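Local atomic coordinates of terminal oxygenase component of carbazole (Janthinobacterium sp., PDB entry 7BUG), a protein that catalyses the angular dioxygenation of carbazole as the terminal oxygenase of a multicomponent dioxygenase, using a Rieske [2Fe-2S] cluster and a mononuclear iron. Residues Asn27-Val32 / Pro125-Lys130; Cys132-Leu137 / Pro143-Asp148. One frame throughout, in Å; residues are numbered along the deposited sequence.

Both contacts lie on one face of the same antiparallel sheet, and their centres are about 4 Å apart. Strand 132-137 runs between strands 28-32 and 123-129. Contact 1 reaches across it, from 28-32 to 123-129. Contact 2 joins it to the loop that follows it, 143-148. Backbone bonds tie the two together, N27 N to L137 O and Q127 O to F134 N. Contact 1 is only partly buried: one indole meets a proline and a glutamine, with carbonate at hand. Contact 2 is more buried, with apolar packing around F134 and Y136 and a salt bridge within the loop. One 2-methoxyethanol molecule touches both.

Contact 1: Asn27-Val32 / Pro125-Lys130; sequences NHWYPV and PVQEAK. With MXE (2-methoxyethanol), chain N; CO3 (carbonate ion), chain M.
The six-stranded antiparallel sheet, whose strand 28-32 falls in the Rieske [2Fe-2S] domain, holds this contact. Side chains of 28-32 and 123-129 meet across strand 132-137. W29 carries the contact from one side, P125 and Q127 from the other. The indole has CG beside its backbone N (chi1 -68°), anti to the carbonyl carbon, which turns the six-membered ring toward 125-127. W29 CH2 lies 3.9 Å from P125 CB. Q127 OE1 sits over one face of the indole, toward the rim, 3.5 Å from W29 CH2. The amide plane stands 80° from the ring, so the two groups do not stack flat. Q127 is extended, with CG anti to its backbone N (chi1 -173°), and this brings OE1 over the indole rim. Q127 NE2 donates to O2 of 2-methoxyethanol at 3.0 Å, though the exact pose of the ligand is doubtful. V126 N gives a nearly straight bond of 3.1 Å to carbonate O1, an ion probably from the crystallisation liquor that K61 also binds. W29 NE1 donates to the P143 carbonyl, and this should hold the indole in its rotation. The indole thus meets both apolar carbons and carbonyl oxygens, while W29 NE1, V126 N and Q127 NE2 bond outside the two segments.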
loop_
_atom_site.group_PDB
_atom_site.type_symbol
_atom_site.label_atom_id
_atom_site.label_comp_id
_atom_site.label_asym_id
_atom_site.label_seq_id
_atom_site.Cartn_x
_atom_site.Cartn_y
_atom_site.Cartn_z
ATOM N N ASN A 27 25.406 1.540 16.074
ATOM C CA ASN A 27 26.498 1.631 17.064
ATOM C C ASN A 27 26.311 2.865 17.955
ATOM O O ASN A 27 27.297 3.506 18.338
ATOM C CB ASN A 27 27.850 1.576 16.335
ATOM C CG ASN A 27 27.965 0.327 15.505
ATOM O OD1 ASN A 27 27.747 -0.758 16.026
ATOM N ND2 ASN A 27 28.250 0.434 14.214
ATOM N N HIS A 28 25.060 3.181 18.352
ATOM C CA HIS A 28 24.739 4.149 19.402
ATOM C C HIS A 28 23.681 3.544 20.326
ATOM O O HIS A 28 22.996 2.602 19.932
ATOM C CB HIS A 28 24.214 5.483 18.842
ATOM C CG HIS A 28 25.145 6.250 17.976
ATOM N ND1 HIS A 28 25.892 7.278 18.468
ATOM C CD2 HIS A 28 25.430 6.147 16.670
ATOM C CE1 HIS A 28 26.619 7.760 17.449
ATOM N NE2 HIS A 28 26.350 7.121 16.339
ATOM N N TRP A 29 23.606 4.105 21.503
ATOM C CA TRP A 29 22.559 3.882 22.497
ATOM C C TRP A 29 21.313 4.667 22.097
ATOM O O TRP A 29 21.453 5.837 21.760
ATOM C CB TRP A 29 23.024 4.322 23.872
ATOM C CG TRP A 29 24.118 3.509 24.478
ATOM C CD1 TRP A 29 25.443 3.829 24.525
ATOM C CD2 TRP A 29 23.962 2.282 25.206
ATOM N NE1 TRP A 29 26.132 2.867 25.204
ATOM C CE2 TRP A 29 25.255 1.942 25.675
ATOM C CE3 TRP A 29 22.888 1.454 25.531
ATOM C CZ2 TRP A 29 25.487 0.780 26.396
ATOM C CZ3 TRP A 29 23.108 0.346 26.296
ATOM C CH2 TRP A 29 24.391 0.010 26.719
ATOM N N TYR A 30 20.162 4.016 22.263
ATOM C CA TYR A 30 18.849 4.667 22.076
ATOM C C TYR A 30 17.886 4.299 23.199
ATOM O O TYR A 30 17.761 3.129 23.528
ATOM C CB TYR A 30 18.201 4.189 20.771
ATOM C CG TYR A 30 18.941 4.648 19.549
ATOM C CD1 TYR A 30 18.723 5.897 19.013
ATOM C CD2 TYR A 30 19.882 3.852 18.950
ATOM C CE1 TYR A 30 19.384 6.318 17.864
ATOM C CE2 TYR A 30 20.593 4.267 17.843
ATOM C CZ TYR A 30 20.331 5.501 17.278
ATOM O OH TYR A 30 21.051 5.859 16.179
ATOM N N PRO A 31 17.112 5.261 23.691
ATOM C CA PRO A 31 16.031 4.962 24.623
ATOM C C PRO A 31 14.805 4.426 23.902
ATOM O O PRO A 31 14.519 4.891 22.810
ATOM C CB PRO A 31 15.764 6.286 25.316
ATOM C CG PRO A 31 16.013 7.282 24.255
ATOM C CD PRO A 31 17.181 6.718 23.445
ATOM N N VAL A 32 14.137 3.438 24.490
ATOM C CA VAL A 32 12.979 2.818 23.780
ATOM C C VAL A 32 11.749 2.730 24.672
ATOM O O VAL A 32 10.666 2.555 24.115
ATOM C CB VAL A 32 13.366 1.437 23.257
ATOM C CG1 VAL A 32 14.448 1.565 22.173
ATOM C CG2 VAL A 32 13.814 0.513 24.340
ATOM N N PRO A 125 23.317 -5.003 23.926
ATOM C CA PRO A 125 23.434 -4.477 25.277
ATOM C C PRO A 125 22.228 -3.619 25.674
ATOM O O PRO A 125 21.686 -2.895 24.833
ATOM C CB PRO A 125 24.712 -3.629 25.265
ATOM C CG PRO A 125 25.500 -4.135 24.075
ATOM C CD PRO A 125 24.455 -4.606 23.081
ATOM N N VAL A 126 21.819 -3.694 26.926
ATOM C CA VAL A 126 20.693 -2.903 27.493
ATOM C C VAL A 126 21.103 -2.364 28.834
ATOM O O VAL A 126 21.657 -3.147 29.627
ATOM C CB VAL A 126 19.416 -3.687 27.803
ATOM C CG1 VAL A 126 18.209 -2.785 27.711
ATOM C CG2 VAL A 126 19.275 -4.983 27.065
ATOM N N GLN A 127 20.797 -1.093 29.084
ATOM C CA GLN A 127 21.155 -0.410 30.357
ATOM C C GLN A 127 19.913 0.375 30.766
ATOM O O GLN A 127 19.264 0.969 29.871
ATOM C CB GLN A 127 22.342 0.526 30.097
ATOM C CG GLN A 127 22.953 1.188 31.317
ATOM C CD GLN A 127 24.187 1.929 30.907
ATOM O OE1 GLN A 127 24.689 1.770 29.780
ATOM N NE2 GLN A 127 24.685 2.734 31.826
ATOM N N GLU A 128 19.641 0.479 32.056
ATOM C CA GLU A 128 18.626 1.429 32.559
ATOM C C GLU A 128 19.344 2.572 33.244
ATOM O O GLU A 128 20.294 2.301 33.978
ATOM C CB GLU A 128 17.755 0.743 33.605
ATOM C CG GLU A 128 17.154 -0.508 33.116
ATOM C CD GLU A 128 16.151 -0.975 34.119
ATOM O OE1 GLU A 128 16.505 -1.859 34.929
ATOM O OE2 GLU A 128 15.066 -0.435 34.089
ATOM N N ALA A 129 18.966 3.805 32.960
ATOM C CA ALA A 129 19.501 4.988 33.629
ATOM C C ALA A 129 18.379 6.004 33.730
ATOM O O ALA A 129 17.674 6.199 32.737
ATOM C CB ALA A 129 20.642 5.537 32.865
ATOM N N LYS A 130 18.178 6.569 34.897
ATOM C CA LYS A 130 17.154 7.629 35.120
ATOM C C LYS A 130 15.743 7.126 34.771
ATOM O O LYS A 130 14.951 7.917 34.262
ATOM C CB LYS A 130 17.539 8.885 34.331
ATOM C CG LYS A 130 18.889 9.471 34.695
ATOM C CD LYS A 130 18.998 9.692 36.196
ATOM C CE LYS A 130 19.930 10.808 36.588
ATOM N NZ LYS A 130 20.010 10.939 38.063
HETATM O O1 MXE N . 28.073 6.626 31.054
HETATM C C1 MXE N . 28.153 5.579 32.004
HETATM C C2 MXE N . 28.695 4.276 31.442
HETATM O O2 MXE N . 27.584 3.414 31.207
HETATM C C3 MXE N . 27.390 2.692 30.044
HETATM C C CO3 M . 24.771 -6.067 28.888
HETATM O O1 CO3 M . 23.615 -5.608 28.572
HETATM O O2 CO3 M . 25.682 -6.350 27.942
HETATM O O3 CO3 M . 24.996 -6.411 30.145
#

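Contact 2: Cys132-Leu137 / Pro143-Asp148; sequences CVFIYL and PPLARD. With MXE (2-methoxyethanol), chain N.
L145 CD1 lies over one face of the F134 ring, offset toward the rim, in a CH-pi contact: 3.9 Å to the ring centroid, 21° off the normal. L145 CG is anti to the backbone N (chi1 175°), and both methyls reach the ring. P143 CD comes obliquely to the Y136 ring, 3.2 Å from Y136 CE1. R147 NH2 lies at the edge of that ring, and the W29 ring meets it at about 55°. A water in its plane bridges Y136 OH and R147 NH1. P143 CG lies over the centre of one guanidinium face of R147, 3.4 Å above it. R147 and D148 form a side-on salt bridge: R147 NE reaches D148 OD1 at 3.0 Å, from above the carboxylate plane, and R147 NH2 the syn lone pair of D148 OD2 at 2.9 Å. A146 N donates to O1 of 2-methoxyethanol at 2.9 Å, with a weak bond from L145 N to O2. Replacing F134 by an alanine would probably strip the L145 methyls of their ring and open a gap. Apolar contacts at F134 and Y136 thus fasten the loop to the sheet, and its ion pair is tied further to N27 O, W29 N and H28 ND1.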
loop_
_atom_site.group_PDB
_atom_site.type_symbol
_atom_site.label_atom_id
_atom_site.label_comp_id
_atom_site.label_asym_id
_atom_site.label_seq_id
_atom_site.Cartn_x
_atom_site.Cartn_y
_atom_site.Cartn_z
ATOM N N CYS A 132 14.944 5.194 32.408
ATOM C CA CYS A 132 14.818 5.023 30.931
ATOM C C CYS A 132 15.591 3.789 30.497
ATOM O O CYS A 132 16.729 3.546 30.995
ATOM C CB CYS A 132 15.335 6.235 30.179
ATOM S SG CYS A 132 14.534 7.779 30.700
ATOM N N VAL A 133 15.036 3.047 29.538
ATOM C CA VAL A 133 15.680 1.824 29.019
ATOM C C VAL A 133 16.397 2.179 27.723
ATOM O O VAL A 133 15.702 2.544 26.758
ATOM C CB VAL A 133 14.646 0.713 28.783
ATOM C CG1 VAL A 133 15.250 -0.521 28.126
ATOM C CG2 VAL A 133 13.921 0.360 30.069
ATOM N N PHE A 134 17.719 1.975 27.706
ATOM C CA PHE A 134 18.551 2.258 26.511
ATOM C C PHE A 134 19.059 0.948 25.935
ATOM O O PHE A 134 19.569 0.081 26.700
ATOM C CB PHE A 134 19.739 3.124 26.922
ATOM C CG PHE A 134 19.424 4.537 27.283
ATOM C CD1 PHE A 134 19.051 4.921 28.564
ATOM C CD2 PHE A 134 19.471 5.505 26.304
ATOM C CE1 PHE A 134 18.725 6.252 28.838
ATOM C CE2 PHE A 134 19.229 6.835 26.613
ATOM C CZ PHE A 134 18.883 7.201 27.886
ATOM N N ILE A 135 18.972 0.793 24.623
ATOM C CA ILE A 135 19.552 -0.356 23.894
ATOM C C ILE A 135 20.701 0.164 23.044
ATOM O O ILE A 135 20.520 1.191 22.392
ATOM C CB ILE A 135 18.468 -1.040 23.036
ATOM C CG1 ILE A 135 17.368 -1.589 23.939
ATOM C CG2 ILE A 135 19.055 -2.110 22.128
ATOM C CD1 ILE A 135 16.208 -2.160 23.203
ATOM N N TYR A 136 21.825 -0.525 23.086
ATOM C CA TYR A 136 22.958 -0.230 22.192
ATOM C C TYR A 136 22.727 -0.998 20.913
ATOM O O TYR A 136 22.924 -2.208 20.908
ATOM C CB TYR A 136 24.270 -0.621 22.848
ATOM C CG TYR A 136 25.433 -0.263 21.960
ATOM C CD1 TYR A 136 25.795 1.053 21.778
ATOM C CD2 TYR A 136 26.144 -1.246 21.281
ATOM C CE1 TYR A 136 26.872 1.388 20.978
ATOM C CE2 TYR A 136 27.239 -0.912 20.504
ATOM C CZ TYR A 136 27.604 0.406 20.365
ATOM O OH TYR A 136 28.693 0.693 19.581
ATOM N N LEU A 137 22.159 -0.346 19.897
ATOM C CA LEU A 137 21.875 -1.025 18.612
ATOM C C LEU A 137 23.167 -0.989 17.792
ATOM O O LEU A 137 23.342 -0.123 16.978
ATOM C CB LEU A 137 20.691 -0.385 17.907
ATOM C CG LEU A 137 19.926 -1.234 16.898
ATOM C CD1 LEU A 137 20.784 -1.733 15.745
ATOM C CD2 LEU A 137 19.234 -2.405 17.561
ATOM N N PRO A 143 30.208 1.749 24.028
ATOM C CA PRO A 143 30.786 2.874 24.745
ATOM C C PRO A 143 29.986 3.149 26.006
ATOM O O PRO A 143 28.875 2.618 26.194
ATOM C CB PRO A 143 30.582 4.075 23.814
ATOM C CG PRO A 143 29.271 3.727 23.136
ATOM C CD PRO A 143 29.322 2.228 22.940
ATOM N N PRO A 144 30.483 4.026 26.899
ATOM C CA PRO A 144 29.659 4.504 28.002
ATOM C C PRO A 144 28.366 5.118 27.432
ATOM O O PRO A 144 28.440 5.795 26.411
ATOM C CB PRO A 144 30.472 5.586 28.719
ATOM C CG PRO A 144 31.765 5.732 27.890
ATOM C CD PRO A 144 31.834 4.619 26.868
ATOM N N LEU A 145 27.285 4.959 28.164
ATOM C CA LEU A 145 25.994 5.602 27.831
ATOM C C LEU A 145 26.164 7.113 27.785
ATOM O O LEU A 145 25.560 7.757 26.886
ATOM C CB LEU A 145 24.967 5.190 28.881
ATOM C CG LEU A 145 23.614 5.873 28.730
ATOM C CD1 LEU A 145 22.958 5.532 27.389
ATOM C CD2 LEU A 145 22.700 5.509 29.848
ATOM N N ALA A 146 26.972 7.736 28.651
ATOM C CA ALA A 146 27.206 9.197 28.615
ATOM C C ALA A 146 27.576 9.709 27.221
ATOM O O ALA A 146 27.284 10.870 26.957
ATOM C CB ALA A 146 28.302 9.583 29.588
ATOM N N ARG A 147 28.283 8.946 26.379
ATOM C CA ARG A 147 28.685 9.390 25.033
ATOM C C ARG A 147 27.449 9.837 24.232
ATOM O O ARG A 147 27.583 10.775 23.421
ATOM C CB ARG A 147 29.404 8.305 24.260
ATOM C CG ARG A 147 30.117 8.852 23.036
ATOM C CD ARG A 147 30.412 7.830 22.007
ATOM N NE ARG A 147 29.192 7.185 21.478
ATOM C CZ ARG A 147 29.209 6.105 20.715
ATOM N NH1 ARG A 147 30.373 5.622 20.264
ATOM N NH2 ARG A 147 28.088 5.528 20.313
ATOM N N ASP A 148 26.324 9.143 24.444
ATOM C CA ASP A 148 25.124 9.265 23.575
ATOM C C ASP A 148 24.005 9.912 24.369
ATOM O O ASP A 148 22.841 9.754 23.967
ATOM C CB ASP A 148 24.704 7.900 23.037
ATOM C CG ASP A 148 25.637 7.352 21.967
ATOM O OD1 ASP A 148 26.379 8.140 21.369
ATOM O OD2 ASP A 148 25.656 6.099 21.793
HETATM O O1 MXE N . 28.073 6.626 31.054
HETATM C C1 MXE N . 28.153 5.579 32.004
HETATM C C2 MXE N . 28.695 4.276 31.442
HETATM O O2 MXE N . 27.584 3.414 31.207
HETATM C C3 MXE N . 27.390 2.692 30.044
HETATM O O HOH W 1 30.244 3.045 18.968
#